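Long-range contacts in glucose-binding protein (Thermus thermophilus HB27, PDB 2B3F), which binds glucose and galactose and probably delivers them to a binding-protein-dependent sugar transport system, as bacterial solute-binding proteins do: residues A[116-122]-A[272-278]; A[130-134]-A[232-238]; A[133-137]-A[151-157]; A[170-174]-A[345-349]. All blocks are in the same frame, centred on the assembly; numbering follows the deposited sequence.

Interaction 1 of 4, residues A[116-122]-A[272-278]; sequences VNIHRSN and VFMMLSD. With GAL (beta-D-galactopyranose), chain G.
Phe273 lays its ring under the extended Arg120 side chain: with Arg120 t at chi1, chi2 and chi3, its CD sits 3.9 Å from the centroid of the Phe273 ring, 13° off the normal, a CH-pi contact. Ile118 CG2 adds to this apolar patch at 3.8 Å from Phe273 CE2, and Ile118 CD1 lies 3.8 Å from Met275 CE. The backbones run antiparallel. His119 and Leu276 form a hydrogen-bonded pair, His119 N to Leu276 O and Leu276 N to His119 O both 3.0 Å; Arg120 and Met275 are the next, non-hydrogen-bonded pair (CA-CA 4.7 Å), and Ser121 N reaches Met274 O at 2.8 Å. Such strands between the two lobes are characteristic of the periplasmic binding protein fold, and one end of this pair reaches the sugar. Past the Ser121 N bond, the side chains of Asn122 and Arg120 take over from the backbone: Asn122 OD1 accepts from Met274 N (3.0 Å), while Asn122 ND2 and Arg120 NH2 each donate to Val272 O at 2.9 Å. At the sugar end, Val116 N bonds Asp278 O (2.9 Å), Ser277 OG donates to Asn117 O (2.7 Å), and Asn117, p at chi1, accepts from Asp278 N at OD1 (2.8 Å) and gives ND2 to Asp278 OD2 (2.9 Å). The Asp278 carboxylate, thus oriented, accepts hydrogen bonds from galactose O2 at OD1 and from O3 at OD2, both 2.6 Å. His119, hydrogen-bonded to Asp243 and Lys312, brings CD2 to 3.5 Å from Asp278 OD2.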
# COMPACT_ATOMS: atom_id res chain seq x y z
N VAL A 116 11.85 1.17 3.76
CA VAL A 116 11.98 0.06 4.70
C VAL A 116 11.46 -1.25 4.15
O VAL A 116 11.80 -2.31 4.66
CB VAL A 116 11.35 0.39 6.07
CG1 VAL A 116 9.84 0.51 5.99
CG2 VAL A 116 11.75 -0.69 7.12
N ASN A 117 10.63 -1.19 3.11
CA ASN A 117 9.96 -2.35 2.60
C ASN A 117 9.46 -2.16 1.18
O ASN A 117 9.62 -1.08 0.56
CB ASN A 117 8.78 -2.73 3.53
CG ASN A 117 7.66 -1.69 3.52
OD1 ASN A 117 7.66 -0.76 2.73
ND2 ASN A 117 6.67 -1.88 4.40
N ILE A 118 8.87 -3.22 0.67
CA ILE A 118 8.04 -3.20 -0.52
C ILE A 118 6.76 -3.97 -0.17
O ILE A 118 6.81 -5.12 0.25
CB ILE A 118 8.72 -3.89 -1.73
CG1 ILE A 118 10.03 -3.18 -2.11
CG2 ILE A 118 7.79 -3.99 -2.91
CD1 ILE A 118 9.89 -1.82 -2.73
N HIS A 119 5.61 -3.31 -0.32
CA HIS A 119 4.33 -4.00 -0.30
C HIS A 119 3.78 -4.12 -1.73
O HIS A 119 4.09 -3.32 -2.62
CB HIS A 119 3.28 -3.27 0.57
CG HIS A 119 3.29 -3.61 2.04
ND1 HIS A 119 2.98 -4.85 2.54
CD2 HIS A 119 3.50 -2.81 3.12
CE1 HIS A 119 3.00 -4.81 3.86
NE2 HIS A 119 3.32 -3.59 4.24
N ARG A 120 2.93 -5.12 -1.92
CA ARG A 120 2.21 -5.34 -3.16
C ARG A 120 0.73 -5.04 -2.92
O ARG A 120 0.14 -5.54 -1.94
CB ARG A 120 2.32 -6.80 -3.56
CG ARG A 120 1.76 -7.08 -4.93
CD ARG A 120 2.07 -8.47 -5.37
NE ARG A 120 1.66 -8.70 -6.74
CZ ARG A 120 1.93 -9.81 -7.42
NH1 ARG A 120 2.61 -10.77 -6.84
NH2 ARG A 120 1.56 -9.93 -8.67
N SER A 121 0.15 -4.26 -3.82
CA SER A 121 -1.25 -3.88 -3.74
C SER A 121 -2.18 -4.95 -4.31
O SER A 121 -3.24 -5.24 -3.72
CB SER A 121 -1.48 -2.55 -4.46
OG SER A 121 -2.87 -2.25 -4.51
N ASN A 122 -1.82 -5.52 -5.46
CA ASN A 122 -2.75 -6.35 -6.24
C ASN A 122 -2.69 -7.83 -5.87
O ASN A 122 -2.24 -8.67 -6.68
CB ASN A 122 -2.52 -6.13 -7.75
CG ASN A 122 -1.10 -6.51 -8.23
OD1 ASN A 122 -0.10 -6.24 -7.56
ND2 ASN A 122 -1.03 -7.16 -9.38
N VAL A 272 2.25 -8.79 -13.17
CA VAL A 272 2.45 -7.38 -12.86
C VAL A 272 2.37 -7.24 -11.35
O VAL A 272 1.48 -7.80 -10.70
CB VAL A 272 1.39 -6.47 -13.52
CG1 VAL A 272 1.71 -4.99 -13.24
CG2 VAL A 272 1.32 -6.73 -15.01
N PHE A 273 3.33 -6.49 -10.80
CA PHE A 273 3.46 -6.29 -9.36
C PHE A 273 3.20 -4.81 -9.16
O PHE A 273 4.00 -3.97 -9.59
CB PHE A 273 4.87 -6.72 -8.94
CG PHE A 273 5.14 -6.75 -7.45
CD1 PHE A 273 5.58 -7.91 -6.84
CD2 PHE A 273 5.07 -5.60 -6.67
CE1 PHE A 273 5.90 -7.97 -5.49
CE2 PHE A 273 5.40 -5.64 -5.30
CZ PHE A 273 5.82 -6.82 -4.71
N MET A 274 2.06 -4.48 -8.57
CA MET A 274 1.74 -3.08 -8.27
C MET A 274 2.30 -2.78 -6.89
O MET A 274 1.79 -3.28 -5.87
CB MET A 274 0.22 -2.82 -8.30
CG MET A 274 -0.10 -1.39 -7.98
SD MET A 274 -1.87 -1.01 -8.05
CE MET A 274 -2.09 -0.77 -9.78
N MET A 275 3.37 -2.00 -6.86
CA MET A 275 4.13 -1.81 -5.63
C MET A 275 3.79 -0.52 -4.91
O MET A 275 3.19 0.41 -5.48
CB MET A 275 5.65 -1.84 -5.91
CG MET A 275 6.15 -0.72 -6.77
SD MET A 275 6.43 0.88 -5.96
CE MET A 275 7.82 0.51 -4.86
N LEU A 276 4.18 -0.49 -3.64
CA LEU A 276 4.28 0.71 -2.83
C LEU A 276 5.43 0.47 -1.86
O LEU A 276 5.87 -0.68 -1.68
CB LEU A 276 2.97 0.97 -2.05
CG LEU A 276 2.52 -0.19 -1.16
CD1 LEU A 276 2.32 0.25 0.28
CD2 LEU A 276 1.31 -0.96 -1.72
N SER A 277 5.89 1.52 -1.21
CA SER A 277 7.00 1.39 -0.27
C SER A 277 6.85 2.38 0.87
O SER A 277 6.70 3.57 0.63
CB SER A 277 8.34 1.60 -0.98
OG SER A 277 9.40 1.56 -0.05
N ASP A 278 6.85 1.85 2.09
CA ASP A 278 6.89 2.64 3.29
C ASP A 278 8.33 3.11 3.50
O ASP A 278 9.25 2.30 3.38
CB ASP A 278 6.42 1.81 4.49
CG ASP A 278 4.94 1.42 4.38
OD1 ASP A 278 4.13 2.35 4.18
OD2 ASP A 278 4.62 0.22 4.49
C1 GAL G . -0.50 1.30 3.47
C2 GAL G . 0.87 1.20 4.16
C3 GAL G . 1.06 -0.15 4.83
C4 GAL G . -0.11 -0.49 5.75
C5 GAL G . -1.43 -0.24 4.97
C6 GAL G . -2.71 -0.52 5.78
O1 GAL G . -0.69 2.56 2.91
O2 GAL G . 1.90 1.46 3.19
O3 GAL G . 2.27 -0.15 5.59
O4 GAL G . -0.00 0.32 6.89
O5 GAL G . -1.50 1.06 4.46
O6 GAL G . -2.91 0.47 6.74

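Interaction 2 of 4, residues A[130-134]-A[232-238]; sequences KLKGW and VQGKAAF. Unlike the reference sequence in segment 130-134: Gly133 (reference Glu).
A Schellman motif closes helix 224-233 at Gly234 (phi 72°, psi 15°), and the chain leaving it packs against the end of helix 128-133 in a region away from the sugar site. Gly234 is 6.6 Å from Lys130, CA to CA, and a CB modelled on it would clash with Lys130 CE, so glycine suits both the positive phi and the packing. Trp134, m at chi1 with chi2 near -44°, directs the edge of its indole at backbone oxygens: CZ2 is 3.3 Å from Gly234 O and CH2 is 3.7 Å from Ala236 O. Its CZ3 also meets Ala237 CB at 3.7 Å. Leu131, in the mt rotamer, brings CD2 to 4.1 Å from both Ala237 CB and Phe238 CE1; Phe238 is m at chi1 and also packs on Tyr126 of strand 123-126. Lys130 reaches over the end of helix 224-233; its m, m, t side chain bends so that NZ comes 3.5 Å from Val232 O and 3.8 Å from Gly234 N.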
# COMPACT_ATOMS: atom_id res chain seq x y z
N LYS A 130 -11.98 -23.63 2.06
CA LYS A 130 -13.33 -23.09 1.90
C LYS A 130 -13.73 -23.13 0.44
O LYS A 130 -14.88 -23.44 0.11
CB LYS A 130 -13.44 -21.66 2.44
CG LYS A 130 -13.52 -21.57 3.96
CD LYS A 130 -14.96 -21.73 4.49
CE LYS A 130 -15.00 -21.79 6.04
NZ LYS A 130 -13.95 -20.93 6.68
N LEU A 131 -12.78 -22.82 -0.44
CA LEU A 131 -13.08 -22.85 -1.87
C LEU A 131 -13.45 -24.26 -2.29
O LEU A 131 -14.34 -24.44 -3.12
CB LEU A 131 -11.90 -22.33 -2.71
CG LEU A 131 -11.57 -20.82 -2.70
CD1 LEU A 131 -10.79 -20.45 -3.96
CD2 LEU A 131 -12.82 -19.94 -2.59
N LYS A 132 -12.76 -25.25 -1.73
CA LYS A 132 -13.07 -26.67 -2.01
C LYS A 132 -14.46 -27.06 -1.50
O LYS A 132 -15.23 -27.75 -2.17
CB LYS A 132 -12.00 -27.58 -1.41
CG LYS A 132 -10.69 -27.61 -2.21
CD LYS A 132 -9.69 -28.58 -1.60
CE LYS A 132 -8.56 -28.87 -2.57
NZ LYS A 132 -7.79 -27.64 -2.91
N GLY A 133 -14.78 -26.59 -0.29
CA GLY A 133 -16.12 -26.76 0.29
C GLY A 133 -17.24 -26.22 -0.58
O GLY A 133 -18.36 -26.79 -0.58
N TRP A 134 -16.95 -25.13 -1.30
CA TRP A 134 -17.89 -24.53 -2.27
C TRP A 134 -17.72 -25.01 -3.71
O TRP A 134 -18.47 -24.61 -4.59
CB TRP A 134 -17.73 -23.01 -2.31
CG TRP A 134 -18.15 -22.33 -1.08
CD1 TRP A 134 -19.27 -22.57 -0.35
CD2 TRP A 134 -17.46 -21.26 -0.44
NE1 TRP A 134 -19.32 -21.71 0.72
CE2 TRP A 134 -18.22 -20.90 0.69
CE3 TRP A 134 -16.27 -20.58 -0.71
CZ2 TRP A 134 -17.83 -19.88 1.56
CZ3 TRP A 134 -15.87 -19.58 0.16
CH2 TRP A 134 -16.65 -19.23 1.28
N VAL A 232 -11.59 -15.18 6.30
CA VAL A 232 -11.15 -16.19 7.28
C VAL A 232 -12.37 -16.97 7.82
O VAL A 232 -12.32 -18.19 8.02
CB VAL A 232 -10.33 -15.55 8.40
CG1 VAL A 232 -9.94 -16.58 9.49
CG2 VAL A 232 -9.05 -14.90 7.77
N GLN A 233 -13.47 -16.25 8.00
CA GLN A 233 -14.75 -16.81 8.46
C GLN A 233 -15.58 -17.55 7.39
O GLN A 233 -16.54 -18.25 7.73
CB GLN A 233 -15.59 -15.68 9.03
CG GLN A 233 -15.02 -15.10 10.29
CD GLN A 233 -15.49 -13.69 10.56
OE1 GLN A 233 -16.14 -13.08 9.72
NE2 GLN A 233 -15.15 -13.16 11.73
N GLY A 234 -15.23 -17.44 6.13
CA GLY A 234 -16.04 -18.03 5.07
C GLY A 234 -17.35 -17.29 4.83
O GLY A 234 -18.25 -17.83 4.16
N LYS A 235 -17.45 -16.06 5.35
CA LYS A 235 -18.54 -15.14 4.99
C LYS A 235 -18.27 -14.41 3.68
O LYS A 235 -19.10 -13.63 3.20
CB LYS A 235 -18.78 -14.12 6.09
CG LYS A 235 -19.27 -14.76 7.37
CD LYS A 235 -19.97 -13.77 8.30
CE LYS A 235 -19.05 -13.23 9.36
NZ LYS A 235 -19.80 -12.73 10.56
N ALA A 236 -17.09 -14.66 3.11
CA ALA A 236 -16.71 -14.21 1.78
C ALA A 236 -15.72 -15.23 1.24
O ALA A 236 -15.13 -15.95 2.02
CB ALA A 236 -16.06 -12.83 1.87
N ALA A 237 -15.55 -15.27 -0.08
CA ALA A 237 -14.59 -16.16 -0.73
C ALA A 237 -13.25 -15.47 -1.01
O ALA A 237 -12.18 -16.11 -0.98
CB ALA A 237 -15.19 -16.69 -2.04
N PHE A 238 -13.32 -14.17 -1.30
CA PHE A 238 -12.17 -13.41 -1.79
C PHE A 238 -12.07 -12.04 -1.12
O PHE A 238 -13.06 -11.47 -0.69
CB PHE A 238 -12.28 -13.19 -3.29
CG PHE A 238 -12.62 -14.43 -4.07
CD1 PHE A 238 -11.72 -15.49 -4.16
CD2 PHE A 238 -13.85 -14.54 -4.72
CE1 PHE A 238 -12.04 -16.64 -4.89
CE2 PHE A 238 -14.18 -15.68 -5.44
CZ PHE A 238 -13.27 -16.72 -5.53

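Interaction 3 of 4, residues A[133-137]-A[151-157]; sequences GWGVN and TLKQKGL. Unlike the reference sequence in segment 133-137: Gly133 (reference Glu).
The Trp134 side chain packs on two leucines: Leu157 CD2 stands 3.7 Å from the centroid of its six-membered ring, 17° off the normal, a CH-pi contact over the face, while Leu152 CD2 packs on Trp134 CB at 3.6 Å. Trp134 has chi1 m, Leu152 is mt, and Leu157 is t, p. The same Leu152 CD2 lies 3.9 Å from Val136 CG1, so one methyl touches both Trp134 and Val136. Here the turn after helix 128-133 folds back on the end of the following helix, 142-154; the closest CA pair is Trp134 with Leu152, at 7.3 Å. Both helices finish in Schellman motifs, with glycine at positive phi: Gly135 at 64° and Gly156 at 105°. The second turn brings Leu157 back, its N bonded to Leu152 O at 2.8 Å. At the solvent-exposed edge, Lys155, m at chi1 and extended beyond, donates NZ to Trp134 O at 2.6 Å. A charged amine thus pairs with a main-chain carbonyl, so the specific polar link needs no particular side chain at the acceptor, and the rest of the grip is hydrophobic.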
# COMPACT_ATOMS: atom_id res chain seq x y z
N GLY A 133 -14.78 -26.59 -0.29
CA GLY A 133 -16.12 -26.76 0.29
C GLY A 133 -17.24 -26.22 -0.58
O GLY A 133 -18.36 -26.79 -0.58
N TRP A 134 -16.95 -25.13 -1.30
CA TRP A 134 -17.89 -24.53 -2.27
C TRP A 134 -17.72 -25.01 -3.71
O TRP A 134 -18.47 -24.61 -4.59
CB TRP A 134 -17.73 -23.01 -2.31
CG TRP A 134 -18.15 -22.33 -1.08
CD1 TRP A 134 -19.27 -22.57 -0.35
CD2 TRP A 134 -17.46 -21.26 -0.44
NE1 TRP A 134 -19.32 -21.71 0.72
CE2 TRP A 134 -18.22 -20.90 0.69
CE3 TRP A 134 -16.27 -20.58 -0.71
CZ2 TRP A 134 -17.83 -19.88 1.56
CZ3 TRP A 134 -15.87 -19.58 0.16
CH2 TRP A 134 -16.65 -19.23 1.28
N GLY A 135 -16.71 -25.83 -3.96
CA GLY A 135 -16.53 -26.38 -5.30
C GLY A 135 -16.24 -25.34 -6.36
O GLY A 135 -16.82 -25.38 -7.44
N VAL A 136 -15.33 -24.41 -6.06
CA VAL A 136 -14.89 -23.40 -7.04
C VAL A 136 -13.36 -23.24 -7.04
O VAL A 136 -12.70 -23.62 -6.07
CB VAL A 136 -15.51 -21.99 -6.75
CG1 VAL A 136 -17.04 -22.05 -6.76
CG2 VAL A 136 -15.01 -21.44 -5.41
N ASN A 137 -12.83 -22.67 -8.11
CA ASN A 137 -11.41 -22.30 -8.23
C ASN A 137 -11.16 -20.80 -7.99
O ASN A 137 -12.10 -20.01 -8.07
CB ASN A 137 -10.92 -22.63 -9.64
CG ASN A 137 -10.86 -24.14 -9.92
OD1 ASN A 137 -10.62 -24.95 -9.02
ND2 ASN A 137 -11.09 -24.50 -11.18
N THR A 151 -22.06 -18.14 -9.28
CA THR A 151 -22.11 -19.52 -8.78
C THR A 151 -22.19 -19.57 -7.25
O THR A 151 -22.98 -20.32 -6.69
CB THR A 151 -20.88 -20.33 -9.25
OG1 THR A 151 -20.86 -20.37 -10.68
CG2 THR A 151 -20.91 -21.76 -8.72
N LEU A 152 -21.36 -18.75 -6.58
CA LEU A 152 -21.31 -18.77 -5.12
C LEU A 152 -22.57 -18.20 -4.50
O LEU A 152 -23.03 -18.69 -3.46
CB LEU A 152 -20.06 -18.02 -4.60
CG LEU A 152 -18.73 -18.72 -4.82
CD1 LEU A 152 -17.56 -17.74 -4.67
CD2 LEU A 152 -18.57 -19.90 -3.86
N LYS A 153 -23.13 -17.17 -5.12
CA LYS A 153 -24.41 -16.63 -4.67
C LYS A 153 -25.52 -17.69 -4.77
O LYS A 153 -26.31 -17.85 -3.84
CB LYS A 153 -24.80 -15.38 -5.46
CG LYS A 153 -24.08 -14.12 -4.99
CD LYS A 153 -24.39 -12.98 -5.91
CE LYS A 153 -23.56 -11.75 -5.59
NZ LYS A 153 -23.91 -10.65 -6.53
N GLN A 154 -25.53 -18.41 -5.89
CA GLN A 154 -26.46 -19.55 -6.08
C GLN A 154 -26.29 -20.62 -5.00
O GLN A 154 -27.28 -21.16 -4.49
CB GLN A 154 -26.28 -20.14 -7.49
CG GLN A 154 -26.81 -19.19 -8.58
CD GLN A 154 -26.27 -19.47 -9.98
OE1 GLN A 154 -25.51 -20.43 -10.21
NE2 GLN A 154 -26.66 -18.63 -10.94
N LYS A 155 -25.04 -20.88 -4.61
CA LYS A 155 -24.73 -21.82 -3.54
C LYS A 155 -25.00 -21.28 -2.13
O LYS A 155 -24.80 -22.00 -1.15
CB LYS A 155 -23.28 -22.31 -3.66
CG LYS A 155 -23.04 -23.07 -4.96
CD LYS A 155 -21.64 -23.61 -5.06
CE LYS A 155 -21.53 -24.51 -6.28
NZ LYS A 155 -20.35 -25.40 -6.22
N GLY A 156 -25.44 -20.02 -2.02
CA GLY A 156 -25.85 -19.45 -0.73
C GLY A 156 -24.88 -18.46 -0.09
O GLY A 156 -25.15 -17.98 1.02
N LEU A 157 -23.77 -18.17 -0.77
CA LEU A 157 -22.81 -17.16 -0.30
C LEU A 157 -23.24 -15.80 -0.87
O LEU A 157 -22.94 -15.48 -2.01
CB LEU A 157 -21.38 -17.52 -0.74
CG LEU A 157 -20.21 -16.76 -0.07
CD1 LEU A 157 -20.17 -16.97 1.42
CD2 LEU A 157 -18.89 -17.18 -0.67

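Interaction 4 of 4, residues A[170-174]-A[345-349]; sequences QHLWE and SLVHG. With GAL (beta-D-galactopyranose), chain G.
Two histidines meet nitrogen to nitrogen: His171 ND1 and His348 NE2 are hydrogen-bonded at 2.9 Å, their rings rim to rim with planes 63° apart and centroids 5.0 Å apart. His171 lies on helix 166-190, and His348 is the third residue of a type I turn, Leu346 to Gly349, overlapped by an ST motif in which Ser345 OG accepts from His348 N (2.9 Å). The nearest CA atoms across the contact are those of His171 and Val347, 6.1 Å apart. Glu174, p at chi1 and t at chi2, turns its carboxylate onto this loop: OE1 accepts from Val347 N (2.8 Å) and weakly from Leu346 N (2.8 Å), while OE2 takes Ser345 OG (2.7 Å) and also bonds Ser121. A buried acid is therefore satisfied by two backbone amides and the hydroxyls of Ser345 and Ser121. Val347 points at the helix, with CG2 3.6 Å from Gln170 CB, and Leu346 CD2 lies 4.0 Å from Trp173 CZ3. His171 uses NE2 for Ser121 O. The chain of hydrogen bonds ends in the sugar pocket. His348 also meets Trp244 edge to face, and, with chi1 m, His348 ND1 is hydrogen-bonded to galactose O1 at 2.7 Å.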
# COMPACT_ATOMS: atom_id res chain seq x y z
N GLN A 170 -11.22 2.07 -3.09
CA GLN A 170 -10.20 2.63 -3.99
C GLN A 170 -9.14 1.58 -4.29
O GLN A 170 -8.69 1.44 -5.42
CB GLN A 170 -9.54 3.84 -3.37
CG GLN A 170 -10.45 5.04 -3.05
CD GLN A 170 -9.64 6.19 -2.49
OE1 GLN A 170 -8.60 6.54 -3.06
NE2 GLN A 170 -10.07 6.76 -1.38
N HIS A 171 -8.74 0.85 -3.25
CA HIS A 171 -7.75 -0.22 -3.35
C HIS A 171 -8.18 -1.28 -4.34
O HIS A 171 -7.42 -1.68 -5.21
CB HIS A 171 -7.47 -0.85 -1.99
CG HIS A 171 -6.27 -1.75 -2.01
ND1 HIS A 171 -5.05 -1.36 -1.51
CD2 HIS A 171 -6.11 -2.99 -2.53
CE1 HIS A 171 -4.18 -2.34 -1.70
NE2 HIS A 171 -4.80 -3.34 -2.31
N LEU A 172 -9.42 -1.74 -4.20
CA LEU A 172 -10.00 -2.66 -5.17
C LEU A 172 -9.98 -2.07 -6.59
O LEU A 172 -9.60 -2.74 -7.55
CB LEU A 172 -11.43 -2.96 -4.78
CG LEU A 172 -12.24 -3.79 -5.74
CD1 LEU A 172 -11.62 -5.17 -5.96
CD2 LEU A 172 -13.66 -3.87 -5.14
N TRP A 173 -10.37 -0.80 -6.71
CA TRP A 173 -10.42 -0.12 -7.99
C TRP A 173 -9.06 -0.13 -8.71
O TRP A 173 -9.01 -0.38 -9.90
CB TRP A 173 -10.89 1.33 -7.85
CG TRP A 173 -11.03 2.05 -9.17
CD1 TRP A 173 -12.15 2.10 -9.97
CD2 TRP A 173 -10.03 2.83 -9.85
NE1 TRP A 173 -11.90 2.85 -11.09
CE2 TRP A 173 -10.61 3.32 -11.05
CE3 TRP A 173 -8.70 3.16 -9.57
CZ2 TRP A 173 -9.91 4.13 -11.96
CZ3 TRP A 173 -8.00 3.96 -10.46
CH2 TRP A 173 -8.61 4.43 -11.65
N GLU A 174 -7.96 0.08 -7.99
CA GLU A 174 -6.66 0.15 -8.71
C GLU A 174 -6.28 -1.21 -9.29
O GLU A 174 -5.66 -1.27 -10.35
CB GLU A 174 -5.54 0.80 -7.89
CG GLU A 174 -5.05 0.09 -6.66
CD GLU A 174 -3.95 0.89 -5.94
OE1 GLU A 174 -3.83 2.12 -6.21
OE2 GLU A 174 -3.25 0.30 -5.10
N SER A 345 1.33 1.88 -7.12
CA SER A 345 0.01 2.14 -6.54
C SER A 345 -0.39 3.60 -6.53
O SER A 345 0.42 4.48 -6.26
CB SER A 345 0.00 1.62 -5.10
OG SER A 345 -1.22 1.91 -4.43
N LEU A 346 -1.68 3.84 -6.79
CA LEU A 346 -2.32 5.14 -6.56
C LEU A 346 -2.67 5.34 -5.09
O LEU A 346 -2.36 6.37 -4.48
CB LEU A 346 -3.63 5.23 -7.37
CG LEU A 346 -4.64 6.32 -6.98
CD1 LEU A 346 -4.03 7.70 -7.16
CD2 LEU A 346 -5.90 6.17 -7.82
N VAL A 347 -3.37 4.36 -4.52
CA VAL A 347 -3.92 4.55 -3.19
C VAL A 347 -2.82 4.64 -2.14
O VAL A 347 -2.97 5.28 -1.09
CB VAL A 347 -4.94 3.42 -2.88
CG1 VAL A 347 -5.48 3.54 -1.48
CG2 VAL A 347 -6.05 3.47 -3.93
N HIS A 348 -1.67 4.06 -2.48
CA HIS A 348 -0.54 3.99 -1.55
C HIS A 348 0.68 4.80 -2.05
O HIS A 348 1.82 4.45 -1.75
CB HIS A 348 -0.24 2.54 -1.23
CG HIS A 348 -1.45 1.80 -0.73
ND1 HIS A 348 -1.94 1.96 0.54
CD2 HIS A 348 -2.31 0.98 -1.38
CE1 HIS A 348 -3.05 1.26 0.67
NE2 HIS A 348 -3.31 0.66 -0.48
N GLY A 349 0.40 5.87 -2.79
CA GLY A 349 1.31 7.01 -2.88
C GLY A 349 2.41 7.02 -3.92
O GLY A 349 3.17 7.99 -4.00
C1 GAL G . -0.50 1.30 3.47
C2 GAL G . 0.87 1.20 4.16
C3 GAL G . 1.06 -0.15 4.83
C4 GAL G . -0.11 -0.49 5.75
C5 GAL G . -1.43 -0.24 4.97
C6 GAL G . -2.71 -0.52 5.78
O1 GAL G . -0.69 2.56 2.91
O2 GAL G . 1.90 1.46 3.19
O3 GAL G . 2.27 -0.15 5.59
O4 GAL G . -0.00 0.32 6.89
O5 GAL G . -1.50 1.06 4.46
O6 GAL G . -2.91 0.47 6.74

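How the interactions relate
Interactions 1 and 4 lie close to the centre of the molecule, their centres about 11 Å apart, and approach the same galactose from different elements: strand 272-280 in interaction 1, the loop after strand 341-344 in interaction 4. Ser121 joins them through Glu174 and His171, and their segments alternate along the sequence, so the pocket is assembled from distant parts of the chain. Interactions 2 and 3 share Gly133 and Trp134, lie about 8 Å apart between centres, and pack the ends of helices 128-133, 224-233 and 142-154 together. Both fall, in sequence, between the segments of interaction 1, yet their centres are about 26 and 31 Å from its centre, within the peripheral packing of the fold rather than at the sugar.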